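Local coordinates for Iron(3+)-hydroxamate-binding protein FhuD (Bacillus subtilis subsp. subtilis, PDB 3G9Q) that binds iron(3+)-hydroxamate complexes such as ferrichrome and hands them to the membrane permease of the FhuCBGD ABC transporter, at residues D22-Y27 / K109-M114. Residues are numbered along the deposited sequence; the frame is centred on the assembly and turned at random.
Sequences DGYYGY and KEFAKM
Tyr24 receives the rim of Phe111 on one face of its ring. This is a T-shaped, edge-to-face pair with centroids 5.3 Å apart and planes at 73°. The touching atoms sit at the backbone end of the tyrosine: Phe111 CE1 lies 3.8 Å from Tyr24 CG, and Phe111 CZ is 3.9 Å from Tyr24 CD2. The hydroxyl end is used elsewhere, since Tyr24 OH is hydrogen-bonded to Trp78 NE1.

Tyr27, three residues on, meets the same phenylalanine. Its backbone N hydrogen-bonds to Tyr24 O, and its CE1 lies in the Tyr24 ring plane. Tyr27 CB is 3.8 Å from Phe111 CD1. The rings form an offset edge-to-face pair, centroids 5.8 Å apart, with the phenylalanine edge again toward the tyrosine face.

Phe111 is the single residue of 109-114 that reaches across. Its CG lies anti to its own carbonyl carbon (chi1 -73°), and the ring extends from helix 106-115 toward the start of helix 25-31. Phe28 and Val97, the latter on strand 94-97, also touch it. The cluster joins segment 22-27 to helix 106-115, beside an edge strand of the parallel sheet in the N-terminal lobe.

The three residues are buried, and across the two segments they meet through carbon alone. The chemistry implies cohesion by apolar packing, probably with a modest electrostatic gain where the Phe111 edge meets the Tyr24 face; the Tyr27 contact is more oblique.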
# COMPACT_ATOMS: atom_id res chain seq x y z
N ASP A 22 -8.32 -8.35 -3.02
CA ASP A 22 -7.11 -8.44 -2.19
C ASP A 22 -6.79 -7.20 -1.35
O ASP A 22 -6.48 -7.31 -0.17
CB ASP A 22 -5.90 -8.75 -3.07
CG ASP A 22 -5.97 -8.05 -4.41
OD1 ASP A 22 -6.91 -8.36 -5.18
OD2 ASP A 22 -5.11 -7.19 -4.69
N GLY A 23 -6.88 -6.03 -1.98
CA GLY A 23 -6.57 -4.78 -1.31
C GLY A 23 -7.40 -4.37 -0.11
O GLY A 23 -7.10 -3.34 0.51
N TYR A 24 -8.44 -5.14 0.22
CA TYR A 24 -9.30 -4.81 1.37
C TYR A 24 -9.19 -5.79 2.53
O TYR A 24 -9.67 -5.51 3.63
CB TYR A 24 -10.77 -4.68 0.93
CG TYR A 24 -11.01 -3.54 -0.04
CD1 TYR A 24 -10.29 -2.34 0.07
CD2 TYR A 24 -11.92 -3.66 -1.08
CE1 TYR A 24 -10.47 -1.29 -0.82
CE2 TYR A 24 -12.12 -2.62 -1.98
CZ TYR A 24 -11.38 -1.43 -1.84
OH TYR A 24 -11.55 -0.40 -2.74
N TYR A 25 -8.56 -6.95 2.29
CA TYR A 25 -8.40 -7.97 3.34
C TYR A 25 -7.95 -7.37 4.68
O TYR A 25 -8.57 -7.64 5.71
CB TYR A 25 -7.40 -9.05 2.90
CG TYR A 25 -7.08 -10.03 4.00
CD1 TYR A 25 -8.01 -10.99 4.41
CD2 TYR A 25 -5.90 -9.93 4.69
CE1 TYR A 25 -7.75 -11.83 5.50
CE2 TYR A 25 -5.63 -10.74 5.76
CZ TYR A 25 -6.56 -11.70 6.17
OH TYR A 25 -6.25 -12.50 7.26
N GLY A 26 -6.89 -6.57 4.64
CA GLY A 26 -6.38 -5.94 5.86
C GLY A 26 -7.38 -5.04 6.59
O GLY A 26 -7.23 -4.81 7.79
N TYR A 27 -8.37 -4.52 5.87
CA TYR A 27 -9.40 -3.65 6.46
C TYR A 27 -10.31 -4.42 7.41
O TYR A 27 -10.59 -3.98 8.52
CB TYR A 27 -10.28 -2.98 5.38
CG TYR A 27 -9.61 -1.86 4.63
CD1 TYR A 27 -8.82 -2.13 3.53
CD2 TYR A 27 -9.74 -0.54 5.04
CE1 TYR A 27 -8.16 -1.12 2.86
CE2 TYR A 27 -9.08 0.48 4.37
CZ TYR A 27 -8.30 0.18 3.28
OH TYR A 27 -7.62 1.18 2.60
N LYS A 109 -13.72 3.59 7.37
CA LYS A 109 -14.89 4.02 8.11
C LYS A 109 -16.14 3.60 7.35
O LYS A 109 -17.21 3.53 7.92
CB LYS A 109 -14.83 5.55 8.32
CG LYS A 109 -13.54 6.01 9.00
CD LYS A 109 -13.78 7.01 10.13
CE LYS A 109 -14.23 8.38 9.63
NZ LYS A 109 -14.55 9.30 10.76
N GLU A 110 -16.00 3.32 6.06
CA GLU A 110 -17.14 2.88 5.27
C GLU A 110 -17.43 1.44 5.68
O GLU A 110 -18.58 1.08 5.92
CB GLU A 110 -16.82 2.92 3.77
CG GLU A 110 -17.99 2.55 2.86
CD GLU A 110 -17.56 2.34 1.40
OE1 GLU A 110 -16.90 1.31 1.12
OE2 GLU A 110 -17.88 3.19 0.54
N PHE A 111 -16.38 0.63 5.75
CA PHE A 111 -16.49 -0.78 6.12
C PHE A 111 -16.88 -0.94 7.58
O PHE A 111 -17.61 -1.85 7.93
CB PHE A 111 -15.17 -1.50 5.87
CG PHE A 111 -14.86 -1.76 4.41
CD1 PHE A 111 -13.54 -1.76 3.97
CD2 PHE A 111 -15.87 -2.02 3.49
CE1 PHE A 111 -13.25 -2.01 2.64
CE2 PHE A 111 -15.58 -2.28 2.16
CZ PHE A 111 -14.27 -2.28 1.73
N ALA A 112 -16.37 -0.05 8.43
CA ALA A 112 -16.68 -0.11 9.86
C ALA A 112 -18.17 0.13 10.08
O ALA A 112 -18.81 -0.58 10.85
CB ALA A 112 -15.86 0.93 10.61
N LYS A 113 -18.71 1.12 9.38
CA LYS A 113 -20.12 1.47 9.48
C LYS A 113 -20.96 0.35 8.89
O LYS A 113 -22.01 -0.01 9.44
CB LYS A 113 -20.37 2.78 8.72
CG LYS A 113 -21.74 3.40 8.91
CD LYS A 113 -22.77 2.81 7.95
CE LYS A 113 -24.09 3.55 8.05
NZ LYS A 113 -24.71 3.47 9.42
N MSE A 114 -20.50 -0.19 7.78
CA MSE A 114 -21.19 -1.28 7.09
C MSE A 114 -21.29 -2.54 7.94
O MSE A 114 -22.27 -3.28 7.85
CB MSE A 114 -20.45 -1.61 5.79
CG MSE A 114 -20.96 -2.86 5.06
SE MSE A 114 -19.77 -3.39 3.61
CE MSE A 114 -20.01 -1.83 2.45